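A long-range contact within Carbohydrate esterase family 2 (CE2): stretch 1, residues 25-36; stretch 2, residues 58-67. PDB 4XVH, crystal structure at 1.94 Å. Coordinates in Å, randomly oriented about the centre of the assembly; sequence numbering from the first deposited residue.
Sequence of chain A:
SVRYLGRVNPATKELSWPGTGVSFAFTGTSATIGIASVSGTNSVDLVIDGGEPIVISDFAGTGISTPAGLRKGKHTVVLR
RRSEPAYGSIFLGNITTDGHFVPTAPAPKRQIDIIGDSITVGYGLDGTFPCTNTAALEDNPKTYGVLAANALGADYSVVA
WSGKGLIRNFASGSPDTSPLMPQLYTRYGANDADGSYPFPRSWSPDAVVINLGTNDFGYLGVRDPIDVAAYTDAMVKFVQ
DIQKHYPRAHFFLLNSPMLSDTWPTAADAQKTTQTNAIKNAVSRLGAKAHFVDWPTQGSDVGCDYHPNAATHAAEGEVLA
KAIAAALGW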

# COMPACT_ATOMS: atom_id res chain seq x y z
N ALA A 25 -19.20 13.74 -1.80
CA ALA A 25 -19.83 14.37 -2.94
C ALA A 25 -20.50 15.64 -2.44
O ALA A 25 -20.88 15.73 -1.27
CB ALA A 25 -20.84 13.43 -3.60
N PHE A 26 -20.62 16.63 -3.32
CA PHE A 26 -21.28 17.86 -2.93
C PHE A 26 -22.05 18.41 -4.12
O PHE A 26 -21.83 18.01 -5.27
CB PHE A 26 -20.28 18.89 -2.41
CG PHE A 26 -19.36 19.45 -3.47
CD1 PHE A 26 -18.25 18.73 -3.90
CD2 PHE A 26 -19.60 20.69 -4.03
CE1 PHE A 26 -17.40 19.23 -4.86
CE2 PHE A 26 -18.76 21.21 -5.01
CZ PHE A 26 -17.66 20.48 -5.43
N THR A 27 -22.95 19.35 -3.84
CA THR A 27 -23.48 20.12 -4.93
C THR A 27 -23.15 21.59 -4.70
O THR A 27 -23.30 22.12 -3.61
CB THR A 27 -24.98 19.89 -5.11
OG1 THR A 27 -25.41 20.54 -6.30
CG2 THR A 27 -25.76 20.40 -3.92
N GLY A 28 -22.61 22.22 -5.73
CA GLY A 28 -22.14 23.59 -5.62
C GLY A 28 -21.09 23.85 -6.67
O GLY A 28 -21.08 23.18 -7.70
N THR A 29 -20.22 24.83 -6.42
CA THR A 29 -19.15 25.15 -7.36
C THR A 29 -17.76 24.82 -6.79
O THR A 29 -16.78 24.78 -7.53
CB THR A 29 -19.19 26.62 -7.75
OG1 THR A 29 -19.17 27.42 -6.57
CG2 THR A 29 -20.48 26.92 -8.50
N SER A 30 -17.69 24.56 -5.49
CA SER A 30 -16.39 24.36 -4.87
C SER A 30 -16.47 23.60 -3.55
O SER A 30 -17.47 23.70 -2.82
CB SER A 30 -15.71 25.73 -4.63
OG SER A 30 -14.46 25.55 -4.00
N ALA A 31 -15.41 22.85 -3.25
CA ALA A 31 -15.23 22.21 -1.94
C ALA A 31 -13.77 22.34 -1.50
O ALA A 31 -12.86 22.39 -2.33
CB ALA A 31 -15.65 20.73 -1.99
N THR A 32 -13.56 22.41 -0.19
CA THR A 32 -12.20 22.49 0.34
C THR A 32 -11.97 21.45 1.42
O THR A 32 -12.76 21.33 2.36
CB THR A 32 -11.88 23.89 0.91
OG1 THR A 32 -12.12 24.89 -0.09
CG2 THR A 32 -10.41 23.96 1.33
N ILE A 33 -10.91 20.66 1.25
CA ILE A 33 -10.47 19.72 2.27
C ILE A 33 -9.47 20.42 3.15
O ILE A 33 -8.33 20.57 2.77
CB ILE A 33 -9.84 18.47 1.65
CG1 ILE A 33 -10.80 17.85 0.65
CG2 ILE A 33 -9.47 17.49 2.74
CD1 ILE A 33 -10.14 16.86 -0.26
N GLY A 34 -9.91 20.87 4.31
CA GLY A 34 -9.03 21.58 5.21
C GLY A 34 -7.85 20.72 5.65
O GLY A 34 -7.95 19.51 5.73
N ILE A 35 -6.73 21.36 5.94
CA ILE A 35 -5.56 20.67 6.44
C ILE A 35 -5.18 21.27 7.78
O ILE A 35 -4.91 22.46 7.88
CB ILE A 35 -4.39 20.77 5.46
CG1 ILE A 35 -4.72 19.94 4.20
CG2 ILE A 35 -3.07 20.31 6.11
CD1 ILE A 35 -3.59 19.82 3.21
N ALA A 36 -5.17 20.43 8.81
CA ALA A 36 -4.84 20.88 10.14
C ALA A 36 -3.34 21.12 10.23
O ALA A 36 -2.89 22.15 10.71
CB ALA A 36 -5.30 19.86 11.18
N ASP A 58 2.46 20.08 -3.02
CA ASP A 58 2.67 21.27 -2.22
C ASP A 58 1.37 21.69 -1.57
O ASP A 58 0.36 21.91 -2.25
CB ASP A 58 3.24 22.41 -3.05
CG ASP A 58 4.75 22.44 -3.01
OD1 ASP A 58 5.36 21.35 -2.91
OD2 ASP A 58 5.32 23.57 -3.05
N PHE A 59 1.38 21.77 -0.26
CA PHE A 59 0.21 22.16 0.50
C PHE A 59 0.56 23.44 1.23
O PHE A 59 1.02 23.42 2.39
CB PHE A 59 -0.21 21.06 1.46
CG PHE A 59 -0.21 19.70 0.83
CD1 PHE A 59 -1.35 19.21 0.23
CD2 PHE A 59 0.95 18.95 0.79
CE1 PHE A 59 -1.35 17.95 -0.37
CE2 PHE A 59 0.97 17.71 0.19
CZ PHE A 59 -0.19 17.22 -0.39
N ALA A 60 0.37 24.56 0.53
CA ALA A 60 0.83 25.86 1.02
C ALA A 60 0.29 26.13 2.42
O ALA A 60 1.04 26.17 3.39
CB ALA A 60 0.41 26.96 0.06
N GLY A 61 -1.02 26.31 2.50
CA GLY A 61 -1.59 26.49 3.80
C GLY A 61 -2.94 25.94 4.12
O GLY A 61 -3.08 24.99 4.85
N THR A 62 -3.96 26.58 3.58
CA THR A 62 -5.29 26.38 4.10
C THR A 62 -5.83 24.95 3.95
O THR A 62 -6.34 24.35 4.91
CB THR A 62 -6.26 27.41 3.47
OG1 THR A 62 -5.88 28.75 3.78
CG2 THR A 62 -7.71 27.20 3.92
N GLY A 63 -5.68 24.40 2.76
CA GLY A 63 -6.28 23.14 2.45
C GLY A 63 -6.22 22.87 0.99
O GLY A 63 -5.59 23.57 0.29
N ILE A 64 -6.90 21.83 0.57
CA ILE A 64 -6.89 21.37 -0.80
C ILE A 64 -8.25 21.66 -1.41
O ILE A 64 -9.24 21.05 -1.01
CB ILE A 64 -6.63 19.85 -0.88
CG1 ILE A 64 -5.26 19.48 -0.34
CG2 ILE A 64 -6.84 19.32 -2.31
CD1 ILE A 64 -5.11 17.98 -0.10
N SER A 65 -8.33 22.57 -2.36
CA SER A 65 -9.62 22.92 -2.96
C SER A 65 -9.84 22.26 -4.29
O SER A 65 -8.88 21.96 -5.01
CB SER A 65 -9.74 24.43 -3.12
OG SER A 65 -9.66 25.04 -1.86
N THR A 66 -11.10 22.02 -4.62
CA THR A 66 -11.49 21.54 -5.93
C THR A 66 -11.01 22.54 -7.01
O THR A 66 -10.78 23.72 -6.72
CB THR A 66 -13.03 21.34 -6.02
OG1 THR A 66 -13.69 22.54 -5.60
CG2 THR A 66 -13.48 20.20 -5.11
N PRO A 67 -10.83 22.08 -8.26
CA PRO A 67 -10.35 22.94 -9.36
C PRO A 67 -11.32 24.07 -9.74
O PRO A 67 -12.54 23.90 -9.69
CB PRO A 67 -10.18 21.95 -10.53
CG PRO A 67 -11.03 20.79 -10.18
CD PRO A 67 -10.90 20.67 -8.68
O HOH W 1 -14.06 24.33 -7.52
O HOH W 2 -12.23 25.89 -5.54
O HOH W 3 -1.83 23.87 7.52

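The strand that begins at A31 and strand 63-65 pair antiparallel, with an angle of 166° between their directions. The backbone supplies most of the polar contact. I33 and I64 form the hydrogen-bonded pair: I33 N donates to I64 O at 2.8 Å, and I64 N donates to I33 O at 2.9 Å. Both bonds are nearly straight, at 169°. I33 and I64 are therefore satisfied at both N and O by each other.

T66 continues the ladder just past the strand. T66 N donates to A31 O at 2.9 Å. The return bond does not use a carbonyl. A31 N donates instead to the side chain, T66 OG1, also at 2.9 Å. This hydroxyl in turn donates to water 1, 2.7 Å from T66 OG1. Water 1 donates hydrogen bonds to T29 O at 2.8 Å and P67 O at 2.7 Å, so it ties the loop before A31 to the end of the second stretch. Water 2 makes a second bridge, 2.7 Å from S30 OG and donating to T66 O at 2.9 Å.

At the other end, I35 N donates to T62 O at 3.2 Å, a longer bond.

T32 and S65 face each other as a non-hydrogen-bonded pair, with their side chains on the same face. T32 OG1 and S65 OG are hydrogen bonded at 3.0 Å; either could be the donor. The close backbones also bring S65 CA to 3.3 Å from A31 O, a CA-H...O contact.

G34 and G63 are the next pair, with G34 CA 4.2 Å from G63 CA. A CB on G63 would clash with I33 O.

The I33 and I64 side chains share the opposite face from T32 and S65. I35 CD1 lies 3.9 Å from I64 CG1 and 3.8 Å from F59 CD1, adding apolar packing.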